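Local atomic coordinates of probable translation initiation factor eIF-2B subunit epsilon (Schizosaccharomyces pombe, PDB entry 5B04), a protein that acts as the epsilon subunit of eIF2B, the complex that catalyses exchange of GDP for GTP on the gamma subunit of the initiation factor eIF2. Residues I119-L125 against Q222-N228; V130-V134 against W291-F295; I326-L332 against V344-I350; V406-T412 against L431-L436. All blocks are in the same frame, centred on the assembly; numbering follows the deposited sequence.

Contact 1: residues I119-L125 against Q222-N228; sequences ITSDFIL and QIDICSN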
# COMPACT_ATOMS: atom_id res chain seq x y z
N ILE I 119 -65.99 22.21 -2.10
CA ILE I 119 -64.67 22.45 -2.68
C ILE I 119 -64.09 23.80 -2.30
O ILE I 119 -64.65 24.86 -2.62
CB ILE I 119 -64.72 22.34 -4.21
CG1 ILE I 119 -64.96 20.89 -4.62
CG2 ILE I 119 -63.41 22.83 -4.82
CD1 ILE I 119 -63.97 19.91 -4.03
N THR I 120 -62.96 23.77 -1.64
CA THR I 120 -62.18 24.95 -1.38
C THR I 120 -60.96 24.73 -2.23
O THR I 120 -60.71 23.61 -2.65
CB THR I 120 -61.98 25.12 0.11
OG1 THR I 120 -63.20 24.81 0.79
CG2 THR I 120 -61.58 26.53 0.42
N SER I 121 -60.22 25.77 -2.53
CA SER I 121 -58.97 25.62 -3.25
C SER I 121 -58.83 24.83 -4.52
O SER I 121 -59.68 24.91 -5.38
CB SER I 121 -58.01 25.16 -2.18
OG SER I 121 -58.29 23.81 -1.87
N ASP I 122 -57.77 24.06 -4.63
CA ASP I 122 -57.59 23.17 -5.76
C ASP I 122 -57.65 21.81 -5.13
O ASP I 122 -57.22 21.62 -4.02
CB ASP I 122 -56.23 23.23 -6.41
CG ASP I 122 -55.77 24.61 -6.62
OD1 ASP I 122 -55.55 25.31 -5.62
OD2 ASP I 122 -55.64 25.01 -7.77
N PHE I 123 -58.21 20.86 -5.87
CA PHE I 123 -58.35 19.50 -5.38
C PHE I 123 -57.84 18.46 -6.36
O PHE I 123 -57.81 18.69 -7.57
CB PHE I 123 -59.83 19.29 -5.09
CG PHE I 123 -60.71 19.34 -6.31
CD1 PHE I 123 -61.13 20.55 -6.83
CD2 PHE I 123 -61.13 18.17 -6.91
CE1 PHE I 123 -61.94 20.60 -7.95
CE2 PHE I 123 -61.95 18.21 -8.03
CZ PHE I 123 -62.35 19.42 -8.55
N ILE I 124 -57.44 17.32 -5.82
CA ILE I 124 -56.95 16.21 -6.63
C ILE I 124 -58.09 15.24 -6.93
O ILE I 124 -58.67 14.65 -6.01
CB ILE I 124 -55.81 15.46 -5.93
CG1 ILE I 124 -54.63 16.41 -5.70
CG2 ILE I 124 -55.38 14.26 -6.75
CD1 ILE I 124 -53.65 15.92 -4.66
N LEU I 125 -58.42 15.09 -8.21
CA LEU I 125 -59.52 14.23 -8.62
C LEU I 125 -59.01 12.89 -9.15
O LEU I 125 -58.23 12.84 -10.10
CB LEU I 125 -60.37 14.93 -9.67
CG LEU I 125 -61.54 14.12 -10.24
CD1 LEU I 125 -62.47 13.67 -9.12
CD2 LEU I 125 -62.29 14.93 -11.27
N GLN I 222 -54.45 9.75 -15.37
CA GLN I 222 -55.73 10.34 -15.02
C GLN I 222 -55.76 10.76 -13.55
O GLN I 222 -56.79 10.67 -12.88
CB GLN I 222 -56.89 9.39 -15.34
CG GLN I 222 -56.87 8.88 -16.77
CD GLN I 222 -58.24 8.90 -17.42
OE1 GLN I 222 -59.25 9.12 -16.75
NE2 GLN I 222 -58.28 8.66 -18.72
N ILE I 223 -54.61 11.19 -13.05
CA ILE I 223 -54.51 11.87 -11.77
C ILE I 223 -54.49 13.36 -12.06
O ILE I 223 -53.52 13.88 -12.59
CB ILE I 223 -53.25 11.46 -10.98
CG1 ILE I 223 -53.29 9.96 -10.66
CG2 ILE I 223 -53.13 12.28 -9.71
CD1 ILE I 223 -52.12 9.50 -9.81
N ASP I 224 -55.57 14.05 -11.71
CA ASP I 224 -55.75 15.42 -12.16
C ASP I 224 -55.83 16.45 -11.04
O ASP I 224 -56.56 16.27 -10.06
CB ASP I 224 -57.01 15.51 -13.03
CG ASP I 224 -56.89 14.69 -14.31
OD1 ASP I 224 -55.80 14.71 -14.92
OD2 ASP I 224 -57.88 14.03 -14.69
N ILE I 225 -55.06 17.52 -11.19
CA ILE I 225 -55.14 18.67 -10.30
C ILE I 225 -56.15 19.66 -10.84
O ILE I 225 -55.98 20.17 -11.95
CB ILE I 225 -53.77 19.37 -10.14
CG1 ILE I 225 -52.66 18.34 -9.95
CG2 ILE I 225 -53.81 20.37 -9.00
CD1 ILE I 225 -52.75 17.57 -8.65
N CYS I 226 -57.20 19.94 -10.08
CA CYS I 226 -58.29 20.78 -10.57
C CYS I 226 -58.44 22.07 -9.77
O CYS I 226 -58.07 22.13 -8.60
CB CYS I 226 -59.60 20.01 -10.56
SG CYS I 226 -59.69 18.66 -11.76
N SER I 227 -58.99 23.10 -10.41
CA SER I 227 -59.18 24.40 -9.77
C SER I 227 -60.56 24.51 -9.12
O SER I 227 -61.34 23.56 -9.13
CB SER I 227 -59.00 25.52 -10.80
OG SER I 227 -59.87 25.34 -11.91
N ASN I 228 -60.84 25.68 -8.55
CA ASN I 228 -62.13 25.95 -7.93
C ASN I 228 -63.29 25.87 -8.91
O ASN I 228 -64.40 25.47 -8.55
CB ASN I 228 -62.12 27.33 -7.27
CG ASN I 228 -61.62 27.30 -5.84
OD1 ASN I 228 -61.96 26.40 -5.07
ND2 ASN I 228 -60.81 28.28 -5.48

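Contact 2: residues V130-V134 against W291-F295; sequences VVSNV and WVYPF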
# COMPACT_ATOMS: atom_id res chain seq x y z
N VAL I 130 -55.35 4.57 -7.07
CA VAL I 130 -54.03 4.76 -7.66
C VAL I 130 -52.92 4.12 -6.82
O VAL I 130 -53.04 3.98 -5.60
CB VAL I 130 -53.70 6.26 -7.83
CG1 VAL I 130 -54.76 6.95 -8.66
CG2 VAL I 130 -53.57 6.94 -6.48
N VAL I 131 -51.86 3.73 -7.50
CA VAL I 131 -50.63 3.29 -6.86
C VAL I 131 -49.50 4.18 -7.35
O VAL I 131 -49.16 4.17 -8.53
CB VAL I 131 -50.33 1.81 -7.14
CG1 VAL I 131 -51.21 0.91 -6.30
CG2 VAL I 131 -50.52 1.50 -8.62
N SER I 132 -48.93 4.97 -6.45
CA SER I 132 -47.91 5.92 -6.87
C SER I 132 -47.04 6.43 -5.73
O SER I 132 -47.52 6.68 -4.63
CB SER I 132 -48.56 7.11 -7.57
OG SER I 132 -47.59 8.00 -8.09
N ASN I 133 -45.75 6.57 -6.02
CA ASN I 133 -44.82 7.21 -5.10
C ASN I 133 -44.44 8.60 -5.60
O ASN I 133 -43.50 9.21 -5.11
CB ASN I 133 -43.57 6.35 -4.91
CG ASN I 133 -42.96 5.91 -6.23
OD1 ASN I 133 -43.42 6.31 -7.30
ND2 ASN I 133 -41.92 5.09 -6.16
N VAL I 134 -45.19 9.08 -6.59
CA VAL I 134 -44.99 10.41 -7.14
C VAL I 134 -45.44 11.49 -6.15
O VAL I 134 -46.62 11.55 -5.79
CB VAL I 134 -45.75 10.61 -8.47
CG1 VAL I 134 -45.76 12.08 -8.87
CG2 VAL I 134 -45.15 9.76 -9.56
N TRP I 291 -40.62 -0.69 -7.78
CA TRP I 291 -40.92 0.54 -8.51
C TRP I 291 -41.69 1.59 -7.70
O TRP I 291 -41.52 2.79 -7.93
CB TRP I 291 -41.71 0.22 -9.79
CG TRP I 291 -40.87 -0.38 -10.87
CD1 TRP I 291 -40.84 -1.69 -11.24
CD2 TRP I 291 -39.93 0.30 -11.71
NE1 TRP I 291 -39.94 -1.87 -12.27
CE2 TRP I 291 -39.37 -0.66 -12.57
CE3 TRP I 291 -39.51 1.63 -11.81
CZ2 TRP I 291 -38.41 -0.33 -13.53
CZ3 TRP I 291 -38.56 1.95 -12.77
CH2 TRP I 291 -38.02 0.98 -13.61
N VAL I 292 -42.52 1.15 -6.77
CA VAL I 292 -43.35 2.08 -6.01
C VAL I 292 -42.80 2.29 -4.60
O VAL I 292 -43.54 2.64 -3.69
CB VAL I 292 -44.81 1.58 -5.93
CG1 VAL I 292 -45.77 2.76 -5.77
CG2 VAL I 292 -45.17 0.79 -7.18
N TYR I 293 -41.49 2.09 -4.44
CA TYR I 293 -40.83 2.31 -3.16
C TYR I 293 -41.10 3.73 -2.66
O TYR I 293 -41.08 4.68 -3.46
CB TYR I 293 -39.32 2.06 -3.30
CG TYR I 293 -38.57 2.07 -1.99
CD1 TYR I 293 -38.53 0.95 -1.18
CD2 TYR I 293 -37.89 3.21 -1.56
CE1 TYR I 293 -37.84 0.95 0.02
CE2 TYR I 293 -37.20 3.22 -0.36
CZ TYR I 293 -37.18 2.09 0.42
OH TYR I 293 -36.49 2.09 1.62
N PRO I 294 -41.35 3.90 -1.35
CA PRO I 294 -41.29 2.92 -0.26
C PRO I 294 -42.52 2.02 -0.14
O PRO I 294 -42.58 1.21 0.78
CB PRO I 294 -41.17 3.80 0.98
CG PRO I 294 -41.94 5.02 0.62
CD PRO I 294 -41.69 5.25 -0.85
N PHE I 295 -43.48 2.17 -1.04
CA PHE I 295 -44.69 1.36 -0.96
C PHE I 295 -44.43 -0.05 -1.48
O PHE I 295 -44.76 -0.38 -2.62
CB PHE I 295 -45.83 2.03 -1.73
CG PHE I 295 -46.09 3.45 -1.31
CD1 PHE I 295 -45.96 3.82 0.03
CD2 PHE I 295 -46.44 4.42 -2.23
CE1 PHE I 295 -46.19 5.12 0.43
CE2 PHE I 295 -46.67 5.72 -1.83
CZ PHE I 295 -46.54 6.07 -0.50

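Contact 3: residues I326-L332 against V344-I350; sequences IIKARTL and VVANTII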
# COMPACT_ATOMS: atom_id res chain seq x y z
N ILE I 326 -40.07 -25.76 -3.21
CA ILE I 326 -39.29 -24.72 -3.85
C ILE I 326 -40.19 -23.57 -4.32
O ILE I 326 -41.17 -23.78 -5.04
CB ILE I 326 -38.44 -25.27 -5.03
CG1 ILE I 326 -39.32 -25.87 -6.13
CG2 ILE I 326 -37.46 -26.32 -4.53
CD1 ILE I 326 -38.53 -26.36 -7.33
N ILE I 327 -39.86 -22.36 -3.87
CA ILE I 327 -40.61 -21.18 -4.28
C ILE I 327 -39.71 -20.26 -5.11
O ILE I 327 -38.69 -19.76 -4.64
CB ILE I 327 -41.20 -20.43 -3.07
CG1 ILE I 327 -40.12 -20.14 -2.02
CG2 ILE I 327 -42.31 -21.24 -2.43
CD1 ILE I 327 -40.57 -19.17 -0.95
N LYS I 328 -40.10 -20.05 -6.36
CA LYS I 328 -39.26 -19.32 -7.30
C LYS I 328 -39.45 -17.81 -7.19
O LYS I 328 -40.01 -17.32 -6.21
CB LYS I 328 -39.53 -19.80 -8.73
CG LYS I 328 -39.32 -21.30 -8.91
CD LYS I 328 -39.29 -21.71 -10.37
CE LYS I 328 -38.98 -23.19 -10.51
NZ LYS I 328 -38.79 -23.61 -11.93
N ALA I 329 -38.97 -17.08 -8.19
CA ALA I 329 -38.89 -15.63 -8.12
C ALA I 329 -40.25 -14.93 -8.16
O ALA I 329 -41.24 -15.50 -8.63
CB ALA I 329 -38.01 -15.11 -9.25
N ARG I 330 -40.27 -13.70 -7.66
CA ARG I 330 -41.45 -12.85 -7.65
C ARG I 330 -42.64 -13.50 -6.95
O ARG I 330 -43.77 -13.46 -7.44
CB ARG I 330 -41.83 -12.45 -9.08
CG ARG I 330 -40.72 -11.70 -9.81
CD ARG I 330 -41.19 -10.34 -10.31
NE ARG I 330 -41.69 -10.40 -11.69
CZ ARG I 330 -41.95 -9.32 -12.43
NH1 ARG I 330 -41.76 -8.11 -11.94
NH2 ARG I 330 -42.39 -9.47 -13.67
N THR I 331 -42.38 -14.10 -5.79
CA THR I 331 -43.41 -14.78 -5.02
C THR I 331 -43.62 -14.12 -3.66
O THR I 331 -42.66 -13.88 -2.92
CB THR I 331 -43.08 -16.27 -4.83
OG1 THR I 331 -43.25 -16.97 -6.07
CG2 THR I 331 -43.98 -16.90 -3.77
N LEU I 332 -44.87 -13.83 -3.33
CA LEU I 332 -45.21 -13.24 -2.04
C LEU I 332 -46.06 -14.21 -1.22
O LEU I 332 -47.04 -14.76 -1.72
CB LEU I 332 -45.95 -11.91 -2.25
CG LEU I 332 -46.31 -11.06 -1.03
CD1 LEU I 332 -46.28 -9.59 -1.40
CD2 LEU I 332 -47.68 -11.42 -0.48
N VAL I 344 -44.22 -26.41 -6.04
CA VAL I 344 -43.51 -25.33 -6.72
C VAL I 344 -44.38 -24.09 -6.89
O VAL I 344 -45.36 -24.11 -7.63
CB VAL I 344 -43.00 -25.78 -8.10
CG1 VAL I 344 -42.19 -24.67 -8.75
CG2 VAL I 344 -42.19 -27.05 -7.98
N VAL I 345 -44.01 -23.02 -6.20
CA VAL I 345 -44.75 -21.76 -6.29
C VAL I 345 -43.90 -20.69 -6.96
O VAL I 345 -42.84 -20.33 -6.46
CB VAL I 345 -45.19 -21.27 -4.90
CG1 VAL I 345 -46.14 -20.10 -5.03
CG2 VAL I 345 -45.85 -22.40 -4.12
N ALA I 346 -44.37 -20.18 -8.10
CA ALA I 346 -43.58 -19.24 -8.88
C ALA I 346 -44.41 -18.08 -9.41
O ALA I 346 -45.44 -18.28 -10.05
CB ALA I 346 -42.90 -19.96 -10.04
N ASN I 347 -43.96 -16.86 -9.13
CA ASN I 347 -44.58 -15.63 -9.64
C ASN I 347 -46.02 -15.44 -9.15
O ASN I 347 -46.82 -14.77 -9.80
CB ASN I 347 -44.54 -15.62 -11.17
CG ASN I 347 -44.80 -14.25 -11.76
OD1 ASN I 347 -44.54 -13.22 -11.13
ND2 ASN I 347 -45.32 -14.22 -12.98
N THR I 348 -46.35 -16.01 -7.99
CA THR I 348 -47.69 -15.86 -7.45
C THR I 348 -47.71 -15.06 -6.15
O THR I 348 -46.69 -14.95 -5.46
CB THR I 348 -48.36 -17.23 -7.17
OG1 THR I 348 -47.97 -17.69 -5.87
CG2 THR I 348 -47.96 -18.24 -8.22
N ILE I 349 -48.87 -14.52 -5.82
CA ILE I 349 -49.07 -13.81 -4.56
C ILE I 349 -50.04 -14.59 -3.68
O ILE I 349 -51.12 -14.98 -4.13
CB ILE I 349 -49.61 -12.38 -4.80
CG1 ILE I 349 -48.57 -11.55 -5.55
CG2 ILE I 349 -49.96 -11.72 -3.48
CD1 ILE I 349 -49.07 -10.18 -5.97
N ILE I 350 -49.65 -14.83 -2.43
CA ILE I 350 -50.44 -15.63 -1.52
C ILE I 350 -50.80 -14.86 -0.25
O ILE I 350 -49.93 -14.32 0.42
CB ILE I 350 -49.71 -16.93 -1.13
CG1 ILE I 350 -49.39 -17.75 -2.38
CG2 ILE I 350 -50.53 -17.74 -0.15
CD1 ILE I 350 -48.52 -18.96 -2.12

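Contact 4: residues V406-T412 against L431-L436; sequences VVIGDNT and LNDPSL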
# COMPACT_ATOMS: atom_id res chain seq x y z
N VAL I 406 -66.17 -20.16 -2.84
CA VAL I 406 -66.31 -21.24 -3.81
C VAL I 406 -65.43 -22.44 -3.46
O VAL I 406 -64.24 -22.30 -3.18
CB VAL I 406 -65.95 -20.76 -5.23
CG1 VAL I 406 -65.96 -21.93 -6.21
CG2 VAL I 406 -66.92 -19.68 -5.68
N VAL I 407 -66.04 -23.63 -3.48
CA VAL I 407 -65.32 -24.86 -3.21
C VAL I 407 -65.26 -25.74 -4.46
O VAL I 407 -66.29 -26.16 -4.98
CB VAL I 407 -65.96 -25.66 -2.06
CG1 VAL I 407 -65.33 -27.04 -1.95
CG2 VAL I 407 -65.82 -24.90 -0.75
N ILE I 408 -64.05 -26.02 -4.93
CA ILE I 408 -63.85 -26.88 -6.09
C ILE I 408 -63.58 -28.31 -5.64
O ILE I 408 -62.71 -28.56 -4.81
CB ILE I 408 -62.69 -26.39 -6.97
CG1 ILE I 408 -62.95 -24.97 -7.46
CG2 ILE I 408 -62.48 -27.33 -8.14
CD1 ILE I 408 -64.14 -24.84 -8.38
N GLY I 409 -64.34 -29.26 -6.19
CA GLY I 409 -64.21 -30.65 -5.82
C GLY I 409 -63.01 -31.33 -6.46
O GLY I 409 -62.41 -30.79 -7.39
N ASP I 410 -62.68 -32.51 -5.96
CA ASP I 410 -61.52 -33.26 -6.45
C ASP I 410 -61.64 -33.62 -7.93
O ASP I 410 -62.75 -33.80 -8.44
CB ASP I 410 -61.34 -34.54 -5.62
CG ASP I 410 -60.94 -34.26 -4.19
OD1 ASP I 410 -61.18 -33.12 -3.71
OD2 ASP I 410 -60.39 -35.17 -3.53
N ASN I 411 -60.49 -33.71 -8.59
CA ASN I 411 -60.41 -34.12 -9.99
C ASN I 411 -61.24 -33.24 -10.93
O ASN I 411 -61.85 -33.73 -11.87
CB ASN I 411 -60.83 -35.58 -10.14
CG ASN I 411 -60.21 -36.47 -9.08
OD1 ASN I 411 -60.85 -36.77 -8.06
ND2 ASN I 411 -58.97 -36.89 -9.30
N THR I 412 -61.24 -31.94 -10.65
CA THR I 412 -62.03 -30.99 -11.45
C THR I 412 -61.12 -30.05 -12.23
O THR I 412 -60.09 -29.61 -11.73
CB THR I 412 -62.98 -30.17 -10.56
OG1 THR I 412 -63.63 -31.04 -9.63
CG2 THR I 412 -64.02 -29.45 -11.40
N LEU I 431 -69.88 -23.34 -5.73
CA LEU I 431 -69.58 -24.35 -4.72
C LEU I 431 -69.14 -25.81 -4.59
O LEU I 431 -68.12 -26.20 -5.09
CB LEU I 431 -70.51 -24.06 -3.57
CG LEU I 431 -69.93 -24.47 -2.22
CD1 LEU I 431 -69.93 -23.29 -1.27
CD2 LEU I 431 -70.74 -25.60 -1.63
N ASN I 432 -69.99 -26.55 -3.89
CA ASN I 432 -70.01 -27.99 -3.89
C ASN I 432 -69.60 -29.06 -4.80
O ASN I 432 -70.33 -29.39 -5.70
CB ASN I 432 -71.37 -28.28 -4.57
CG ASN I 432 -72.15 -29.44 -3.91
OD1 ASN I 432 -72.37 -30.48 -4.52
ND2 ASN I 432 -72.59 -29.24 -2.67
N ASP I 433 -68.45 -29.65 -4.53
CA ASP I 433 -67.96 -30.76 -5.33
C ASP I 433 -68.31 -32.21 -5.60
O ASP I 433 -68.92 -32.82 -4.76
CB ASP I 433 -66.90 -31.05 -4.35
CG ASP I 433 -67.43 -31.68 -3.14
OD1 ASP I 433 -67.80 -30.93 -2.21
OD2 ASP I 433 -67.56 -32.91 -3.16
N PRO I 434 -67.84 -32.87 -6.76
CA PRO I 434 -67.12 -32.01 -7.72
C PRO I 434 -67.73 -30.76 -8.33
O PRO I 434 -68.82 -30.86 -8.81
CB PRO I 434 -66.82 -32.96 -8.87
CG PRO I 434 -66.98 -34.31 -8.30
CD PRO I 434 -68.24 -34.16 -7.55
N SER I 435 -67.04 -29.62 -8.35
CA SER I 435 -67.64 -28.37 -8.82
C SER I 435 -67.79 -28.15 -10.30
O SER I 435 -67.31 -28.91 -11.09
CB SER I 435 -67.02 -27.14 -8.21
OG SER I 435 -67.83 -26.05 -8.60
N LEU I 436 -68.53 -27.12 -10.67
CA LEU I 436 -69.17 -27.11 -11.97
C LEU I 436 -68.18 -27.53 -13.01
O LEU I 436 -67.07 -27.06 -12.99
CB LEU I 436 -69.69 -25.72 -12.31
CG LEU I 436 -69.02 -24.84 -13.38
CD1 LEU I 436 -69.14 -25.47 -14.74
CD2 LEU I 436 -69.60 -23.44 -13.40

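Contact 1: residues I119-L125 against Q222-N228
Cys-226 lays its CB over one face of the Phe-123 ring, 3.7 Å from CB to the ring centroid and 24° off the ring normal, which meets the geometry of a CH-pi contact. A chi1 of 65° sets CG of Phe-123 between its backbone N and carbonyl carbon, which brings the ring alongside Cys-226. The sulfur adds an oblique sulfur-aromatic approach, with SG of Cys-226 4.8 Å from the Phe-123 centroid, while Ile-119 CD1 lies over the rim of the opposite face. Leu-125 continues this side of the sheet, its CB 4.3 Å from Cys-226 SG.

The backbones hold this register. Phe-123 and Cys-226 form an antiparallel hydrogen-bonded pair, Cys-226 N reaching Phe-123 O at 2.9 Å; Leu-125 N likewise meets Asp-224 O at 2.9 Å, with a weak bond in return. On the other face Ile-124 CG1 packs against Ile-225 CD1 at 3.7 Å. The carboxylate of Asp-224 forms a salt bridge with Arg-244.

Strand 123-127 also pairs in parallel with strand 19-23, and such a mixed sheet, with antiparallel strand 212-226 set beside parallel ones, is characteristic of the GT-A nucleotidyltransferase-like fold.

Contact 2: residues V130-V134 against W291-F295
Asn-133 directs its side-chain amide at two backbone carbonyls of the facing loop. ND2 donates to Tyr-293 O at 2.9 Å; the N-H...O angle of 165° makes this bond nearly straight, and the oxygen lies close to the amide plane. The same nitrogen makes a weak, bent bond to Trp-291 O, also 2.9 Å from ND2, with an angle of 129°. With chi1 at 50°, CG of Asn-133 lies between the backbone N and the carbonyl carbon, which places ND2 within reach of both carbonyls. Replacing Asn-133 by alanine removes ND2 and would probably leave Tyr-293 O and Trp-291 O without this donor, freeing the loop to shift against the strand end.

Trp-291 O has a second weak partner, Ser-338 OG of the neighbouring beta subunit, and Tyr-293 OH is hydrogen-bonded to Tyr-360 OH of that chain. Ser-132 OG accepts from Val-134 N at 3.0 Å, an ST turn, and also bonds to Tyr-270 O. Ser-132 O meets the edge of the Phe-295 ring, 3.1 Å from CE2, while Val-292 CG1 lies 3.8 Å from Asn-133 N.

Through Trp-291 and Tyr-293 the loop faces the beta subunit; within its own chain, strand 130-132 pairs with strand 271-273, helix 50-61 packs on Val-131 and Phe-295, and helix 277-288 on Val-131 and Val-292.

Contact 3: residues I326-L332 against V344-I350
Lys-328 runs its aliphatic chain along the next coil. Its CB meets Ala-346 CB at 3.6 Å; CG and CD each stay 4.0 Å from that methyl; CE then arrives 3.9 Å from Val-344 CG1. The chain is extended beyond CG (chi2 -167°), which carries NZ past these apolar partners. Beside it Ile-326 CG1 touches Val-344 CG2 at 3.6 Å, the two side chains lying parallel and pointing the same way.

At the corner, Thr-331 OG1 accepts a weak bond from Asn-347 N (3.1 Å), which also gives a weak bond to Ala-329 O. A valine in its place would probably leave Asn-347 N with one weak acceptor fewer and hold the corner less firmly.

Past the corner, Leu-332 N donates to Thr-348 O at 3.0 Å, and Leu-332 CD2 packs on Ile-349 CG2 at 3.8 Å. Ile-327 pairs with Val-345 but Leu-332 with Ile-349, so the register shifts by one: four residues turn the corner in 326-332 against three in 344-350. Short parallel ladders stacked coil on coil, with aliphatic side chains in matched rows, are the signature of the left-handed beta-helix built from hexapeptide repeats.

Contact 4: residues V406-T412 against L431-L436
Two sets of torsions bring the strand end against the tail. In Ile-408, chi1 of -59° and chi2 of -65° fold CD1 round to Ser-435, where it meets CB at 3.7 Å. In Thr-412, chi1 of -45° puts CG2 anti to the backbone N, where it lies 3.3 Å from Ser-435 O, and OG1 beside the backbone N.

That hydroxyl donates to Gly-409 O within its own loop, OG1 to O 2.6 Å, coming from above the carbonyl plane rather than along a lone pair. It also lies 3.8 Å from Pro-434 CB, and the threonine and proline side chains cross at about a right angle. A cis peptide bond precedes Pro-434. At the other end, Val-407 CB faces Leu-431 CG at 4.1 Å as modelled, a contact that shares the doubt about Leu-431. That doubt arises because Val-407 O and Leu-431 O are set too close to be real; Asp-433 is doubtful too, its CB sitting impossibly near Gly-409 CA.

Strand 407-408 continues the parallel ladder of the beta-helix through backbone hydrogen bonds of Val-406 and Ile-408 with Lys-389, and Leu-436 rests on Leu-420 of strand 419-420. No hydrogen bond is found across the contact as modelled, consistent with a tail held on the terminal coil mainly by van der Waals packing; residues 432-434 touch a crystal neighbour, so their course may partly reflect the lattice.

How the contacts relate
Contacts 1 and 2 each involve a strand of the nucleotidyltransferase-like region, contact 2 joining it to the loop after helix 277-288. They touch, Ile-223 CD1 lying 3.8 Å from Val-130 CG1; their strands 123-127 and 130-132 are consecutive. Contacts 3 and 4 share the beta-helix, their centres about 25 Å apart. Contact 2 is the buried one, joined by side-chain amide to carbonyl bonds; the other three are partly buried. Backbone ladders carry contacts 1 and 3, antiparallel in the first and parallel in the second, whereas contact 4 has no hydrogen bond across it. Helix 277-288 bridges the two parts, packing on Val-292 in contact 2 and on Ile-349 in contact 3.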